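PDB 1FBN: fibrillarin-like rRNA/tRNA 2'-O-methyltransferase, which probably uses S-adenosyl-L-methionine to methylate ribose 2'-hydroxyls in rRNA and tRNA at sites chosen by a guide RNA. Local coordinates for residues A[52-57]-A[62-67]; A[56-61]-A[218-223]. All coordinates share one frame; numbering follows the deposited sequence.

Interaction 1 of 2, residues A[52-57]-A[62-67]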
loop_
_atom_site.group_PDB
_atom_site.type_symbol
_atom_site.label_atom_id
_atom_site.label_comp_id
_atom_site.label_asym_id
_atom_site.label_seq_id
_atom_site.Cartn_x
_atom_site.Cartn_y
_atom_site.Cartn_z
ATOM N N TRP A 52 3.820 10.903 -6.692
ATOM C CA TRP A 52 4.016 9.696 -5.888
ATOM C C TRP A 52 5.363 9.036 -6.206
ATOM O O TRP A 52 5.472 8.240 -7.138
ATOM C CB TRP A 52 2.854 8.747 -6.197
ATOM C CG TRP A 52 2.576 7.672 -5.193
ATOM C CD1 TRP A 52 3.306 7.356 -4.078
ATOM C CD2 TRP A 52 1.483 6.747 -5.233
ATOM N NE1 TRP A 52 2.733 6.285 -3.427
ATOM C CE2 TRP A 52 1.614 5.893 -4.116
ATOM C CE3 TRP A 52 0.405 6.558 -6.112
ATOM C CZ2 TRP A 52 0.704 4.861 -3.851
ATOM C CZ3 TRP A 52 -0.500 5.530 -5.848
ATOM C CH2 TRP A 52 -0.343 4.696 -4.725
ATOM N N ASN A 53 6.371 9.349 -5.399
ATOM C CA ASN A 53 7.732 8.841 -5.583
ATOM C C ASN A 53 7.917 7.333 -5.333
ATOM O O ASN A 53 7.789 6.864 -4.200
ATOM C CB ASN A 53 8.689 9.649 -4.691
ATOM C CG ASN A 53 10.159 9.458 -5.055
ATOM O OD1 ASN A 53 10.536 8.513 -5.749
ATOM N ND2 ASN A 53 10.998 10.368 -4.578
ATOM N N PRO A 54 8.249 6.561 -6.388
ATOM C CA PRO A 54 8.463 5.111 -6.294
ATOM C C PRO A 54 9.688 4.735 -5.459
ATOM O O PRO A 54 9.805 3.605 -4.996
ATOM C CB PRO A 54 8.633 4.696 -7.757
ATOM C CG PRO A 54 9.206 5.918 -8.397
ATOM C CD PRO A 54 8.375 7.011 -7.786
ATOM N N ASN A 55 10.608 5.680 -5.290
ATOM C CA ASN A 55 11.810 5.454 -4.491
ATOM C C ASN A 55 11.483 5.573 -3.002
ATOM O O ASN A 55 12.266 5.155 -2.150
ATOM C CB ASN A 55 12.891 6.477 -4.848
ATOM C CG ASN A 55 13.388 6.331 -6.267
ATOM O OD1 ASN A 55 14.108 5.387 -6.587
ATOM N ND2 ASN A 55 13.012 7.272 -7.127
ATOM N N LYS A 56 10.331 6.165 -2.700
ATOM C CA LYS A 56 9.885 6.367 -1.324
ATOM C C LYS A 56 8.628 5.573 -0.960
ATOM O O LYS A 56 8.279 5.468 0.212
ATOM C CB LYS A 56 9.662 7.862 -1.062
ATOM C CG LYS A 56 10.920 8.614 -0.637
ATOM C CD LYS A 56 12.056 8.442 -1.638
ATOM C CE LYS A 56 13.428 8.662 -0.998
ATOM N NZ LYS A 56 14.555 8.262 -1.903
ATOM N N SER A 57 7.972 4.994 -1.964
ATOM C CA SER A 57 6.752 4.220 -1.753
ATOM C C SER A 57 6.742 2.939 -2.586
ATOM O O SER A 57 6.756 2.987 -3.817
ATOM C CB SER A 57 5.529 5.077 -2.096
ATOM O OG SER A 57 4.322 4.332 -2.009
ATOM N N ALA A 62 5.469 -0.427 -7.435
ATOM C CA ALA A 62 4.735 -1.535 -8.035
ATOM C C ALA A 62 3.946 -1.057 -9.246
ATOM O O ALA A 62 3.936 -1.721 -10.283
ATOM C CB ALA A 62 3.808 -2.181 -7.011
ATOM N N ILE A 63 3.293 0.096 -9.114
ATOM C CA ILE A 63 2.518 0.660 -10.216
ATOM C C ILE A 63 3.450 1.049 -11.368
ATOM O O ILE A 63 3.190 0.704 -12.520
ATOM C CB ILE A 63 1.683 1.884 -9.761
ATOM C CG1 ILE A 63 0.618 1.446 -8.752
ATOM C CG2 ILE A 63 1.005 2.544 -10.958
ATOM C CD1 ILE A 63 -0.150 2.591 -8.126
ATOM N N ILE A 64 4.555 1.725 -11.047
ATOM C CA ILE A 64 5.529 2.146 -12.060
ATOM C C ILE A 64 6.091 0.927 -12.795
ATOM O O ILE A 64 6.275 0.962 -14.016
ATOM C CB ILE A 64 6.702 2.971 -11.429
ATOM C CG1 ILE A 64 6.206 4.342 -10.954
ATOM C CG2 ILE A 64 7.842 3.155 -12.427
ATOM C CD1 ILE A 64 5.816 5.299 -12.069
ATOM N N LYS A 65 6.309 -0.161 -12.055
ATOM C CA LYS A 65 6.849 -1.394 -12.620
ATOM C C LYS A 65 5.834 -2.329 -13.285
ATOM O O LYS A 65 6.161 -3.483 -13.581
ATOM C CB LYS A 65 7.661 -2.159 -11.570
ATOM C CG LYS A 65 8.965 -1.478 -11.156
ATOM C CD LYS A 65 9.901 -1.238 -12.344
ATOM C CE LYS A 65 10.212 -2.527 -13.113
ATOM N NZ LYS A 65 10.786 -3.614 -12.268
ATOM N N GLY A 66 4.599 -1.862 -13.462
ATOM C CA GLY A 66 3.604 -2.679 -14.142
ATOM C C GLY A 66 2.435 -3.337 -13.427
ATOM O O GLY A 66 1.824 -4.246 -13.989
ATOM N N LEU A 67 2.106 -2.904 -12.214
ATOM C CA LEU A 67 0.973 -3.478 -11.488
ATOM C C LEU A 67 -0.282 -3.295 -12.343
ATOM O O LEU A 67 -0.541 -2.194 -12.835
ATOM C CB LEU A 67 0.782 -2.757 -10.149
ATOM C CG LEU A 67 -0.341 -3.264 -9.243
ATOM C CD1 LEU A 67 0.022 -4.631 -8.701
ATOM C CD2 LEU A 67 -0.574 -2.303 -8.098
#
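Trp52 and Pro54 pack on Ile63 and Ile64 in a small, purely apolar contact between the loop that follows strand 47-51 and the last turn of helix 58-64, the helix this loop leads into. No hydrogen bond crosses it. The two closest CA atoms, Pro54 CA and Ile64 CA, are 7.1 Å apart. Trp52 CG lies anti to the backbone N (chi1 -160°), which brings the six-membered half of the indole to the helix. There Ile63 CD1 meets the ring obliquely, 3.7 Å from Trp52 CZ3 and 4.0 Å from Trp52 CH2, the two side chains crossing at about a right angle. A slender ethyl arm suits this place, since its end methyl can reach the far carbons of the indole. Pro54 CB touches Ile64 CG1 at 4.0 Å, a rigid ring against a branched chain.

The loop is shaped by its own polar groups. Asn53 OD1 accepts from Asn55 N at 2.9 Å, forming an Asx turn with the donor 43° above the carbonyl plane, and it takes Asn55 ND2 on an in-plane lone pair. The other end of the indole is tethered by a weak bond from Trp52 NE1 to Ser57 OG (2.9 Å, N-H...O 139°). Ser57 OG also bonds Thr88, a predicted S-adenosyl-L-methionine-binding residue. Beyond the contact the helix closes in a Schellman motif, with Leu67 N bonded to Ala62 O at 2.9 Å and Gly66 N to Ile63 O. Gly66, with no CB to meet the preceding carbonyl oxygen, suits the positive phi of this position.

Around the contact, Trp52 stacks with His91 of helix 87-95, Trp52 and Ile63 both touch Ile25 of strand 25-28, and Pro54 rests on Phe216 in the loop between strands 205-212 and 220-227.

Interaction 2 of 2, residues A[56-61]-A[218-223]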
loop_
_atom_site.group_PDB
_atom_site.type_symbol
_atom_site.label_atom_id
_atom_site.label_comp_id
_atom_site.label_asym_id
_atom_site.label_seq_id
_atom_site.Cartn_x
_atom_site.Cartn_y
_atom_site.Cartn_z
ATOM N N LYS A 56 10.331 6.165 -2.700
ATOM C CA LYS A 56 9.885 6.367 -1.324
ATOM C C LYS A 56 8.628 5.573 -0.960
ATOM O O LYS A 56 8.279 5.468 0.212
ATOM C CB LYS A 56 9.662 7.862 -1.062
ATOM C CG LYS A 56 10.920 8.614 -0.637
ATOM C CD LYS A 56 12.056 8.442 -1.638
ATOM C CE LYS A 56 13.428 8.662 -0.998
ATOM N NZ LYS A 56 14.555 8.262 -1.903
ATOM N N SER A 57 7.972 4.994 -1.964
ATOM C CA SER A 57 6.752 4.220 -1.753
ATOM C C SER A 57 6.742 2.939 -2.586
ATOM O O SER A 57 6.756 2.987 -3.817
ATOM C CB SER A 57 5.529 5.077 -2.096
ATOM O OG SER A 57 4.322 4.332 -2.009
ATOM N N LYS A 58 6.693 1.794 -1.908
ATOM C CA LYS A 58 6.682 0.498 -2.582
ATOM C C LYS A 58 5.448 0.298 -3.472
ATOM O O LYS A 58 5.513 -0.413 -4.480
ATOM C CB LYS A 58 6.784 -0.642 -1.563
ATOM C CG LYS A 58 8.081 -0.658 -0.769
ATOM C CD LYS A 58 8.158 -1.878 0.140
ATOM C CE LYS A 58 9.310 -1.763 1.121
ATOM N NZ LYS A 58 9.115 -0.601 2.041
ATOM N N LEU A 59 4.327 0.910 -3.090
ATOM C CA LEU A 59 3.098 0.804 -3.873
ATOM C C LEU A 59 3.270 1.584 -5.182
ATOM O O LEU A 59 2.874 1.108 -6.251
ATOM C CB LEU A 59 1.901 1.318 -3.067
ATOM C CG LEU A 59 0.524 1.200 -3.720
ATOM C CD1 LEU A 59 0.304 -0.212 -4.251
ATOM C CD2 LEU A 59 -0.553 1.574 -2.716
ATOM N N ALA A 60 3.892 2.763 -5.105
ATOM C CA ALA A 60 4.152 3.566 -6.303
ATOM C C ALA A 60 5.121 2.799 -7.205
ATOM O O ALA A 60 4.966 2.781 -8.424
ATOM C CB ALA A 60 4.745 4.912 -5.930
ATOM N N ALA A 61 6.112 2.154 -6.591
ATOM C CA ALA A 61 7.105 1.366 -7.316
ATOM C C ALA A 61 6.434 0.227 -8.083
ATOM O O ALA A 61 6.780 -0.040 -9.234
ATOM C CB ALA A 61 8.145 0.812 -6.350
ATOM N N LYS A 218 15.600 -3.784 -3.949
ATOM C CA LYS A 218 16.215 -5.036 -4.380
ATOM C C LYS A 218 15.673 -6.259 -3.660
ATOM O O LYS A 218 15.585 -6.289 -2.433
ATOM C CB LYS A 218 17.737 -4.947 -4.279
ATOM C CG LYS A 218 18.298 -3.943 -5.276
ATOM C CD LYS A 218 19.768 -3.651 -5.066
ATOM C CE LYS A 218 20.250 -2.587 -6.051
ATOM N NZ LYS A 218 21.697 -2.274 -5.876
ATOM N N ASP A 219 15.295 -7.257 -4.454
ATOM C CA ASP A 219 14.725 -8.510 -3.963
ATOM C C ASP A 219 13.434 -8.308 -3.166
ATOM O O ASP A 219 13.251 -8.871 -2.082
ATOM C CB ASP A 219 15.763 -9.324 -3.179
ATOM C CG ASP A 219 16.863 -9.877 -4.073
ATOM O OD1 ASP A 219 16.544 -10.386 -5.169
ATOM O OD2 ASP A 219 18.049 -9.798 -3.683
ATOM N N HIS A 220 12.558 -7.478 -3.731
ATOM C CA HIS A 220 11.244 -7.159 -3.175
ATOM C C HIS A 220 10.217 -7.430 -4.270
ATOM O O HIS A 220 10.417 -7.039 -5.425
ATOM C CB HIS A 220 11.141 -5.676 -2.803
ATOM C CG HIS A 220 11.660 -5.340 -1.442
ATOM N ND1 HIS A 220 13.003 -5.352 -1.129
ATOM C CD2 HIS A 220 11.018 -4.927 -0.324
ATOM C CE1 HIS A 220 13.164 -4.957 0.121
ATOM N NE2 HIS A 220 11.976 -4.695 0.632
ATOM N N VAL A 221 9.120 -8.088 -3.904
ATOM C CA VAL A 221 8.043 -8.394 -4.849
ATOM C C VAL A 221 6.689 -8.080 -4.223
ATOM O O VAL A 221 6.433 -8.446 -3.078
ATOM C CB VAL A 221 8.048 -9.887 -5.273
ATOM C CG1 VAL A 221 6.801 -10.216 -6.073
ATOM C CG2 VAL A 221 9.285 -10.200 -6.097
HETATM N N MSE A 222 5.845 -7.370 -4.967
HETATM C CA MSE A 222 4.504 -7.027 -4.505
HETATM C C MSE A 222 3.538 -8.110 -4.990
HETATM O O MSE A 222 3.416 -8.358 -6.191
HETATM C CB MSE A 222 4.074 -5.655 -5.055
HETATM C CG MSE A 222 2.667 -5.190 -4.660
HETATM SE SE MSE A 222 2.464 -4.729 -2.916
HETATM C CE MSE A 222 2.994 -3.058 -2.969
ATOM N N PHE A 223 2.904 -8.796 -4.049
ATOM C CA PHE A 223 1.929 -9.828 -4.377
ATOM C C PHE A 223 0.525 -9.270 -4.159
ATOM O O PHE A 223 0.294 -8.481 -3.238
ATOM C CB PHE A 223 2.106 -11.068 -3.483
ATOM C CG PHE A 223 3.314 -11.901 -3.816
ATOM C CD1 PHE A 223 3.247 -12.884 -4.802
ATOM C CD2 PHE A 223 4.512 -11.717 -3.132
ATOM C CE1 PHE A 223 4.356 -13.676 -5.101
ATOM C CE2 PHE A 223 5.629 -12.503 -3.423
ATOM C CZ PHE A 223 5.550 -13.485 -4.409
#
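His220 ND1 gives its N-H to Lys218 O at 3.0 Å, with the acceptor close to the ring plane, and this bond restrains the imidazole that touches Lys58. The contact packs helix 58-64 against strand 220-227 of the seven-stranded sheet, whose 3-2-1-4-5-7-6 order marks the Rossmann-like methyltransferase fold. Lys58 CE comes obliquely to the ring, 3.9 Å from His220 CD2. The long lysine chain suits its place by setting its last methylene, CE, beside the imidazole while NZ forms a salt bridge with Asp150, a predicted S-adenosyl-L-methionine-binding residue.

At its start the helix is capped by Ser57, whose OG accepts a long, weak bond from Ala60 N (3.5 Å). Farther along the strand, Met222 is a selenomethionine. Its CG runs anti to the backbone N (chi1 179°), then the chain bends at both later torsions. This flexible, unbranched chain brings its end methyl against the helix backbone at Lys58 and Leu59. Tyr148 of strand 144-149 also touches Lys58, Leu59 and Met222. Met222 CE lies 4.0 Å from both Lys58 O and Leu59 CA, and 4.1 Å from Leu59 CD1.

In the fold
Both contacts use helix 58-64 and overlap in sequence at Lys56 and Ser57, although the touching residues differ; their centres are about 7 Å apart. Interaction 1 is partly buried and local, folding the entering loop onto the helix end. Interaction 2 is more deeply buried and joins segments far apart in sequence. The first is wholly apolar across the segments; the second adds a lysine beside a histidine. Both lie near predicted S-adenosyl-L-methionine residues, interaction 1 by Thr88 and interaction 2 by Asp150 as well. They meet directly, Trp52 CD1 lying 3.4 Å from Ala60 CB. The short helix bridges two sheets, Ile63 touching Ile25 of the five-stranded one and Leu59 touching Met222 of the seven-stranded one.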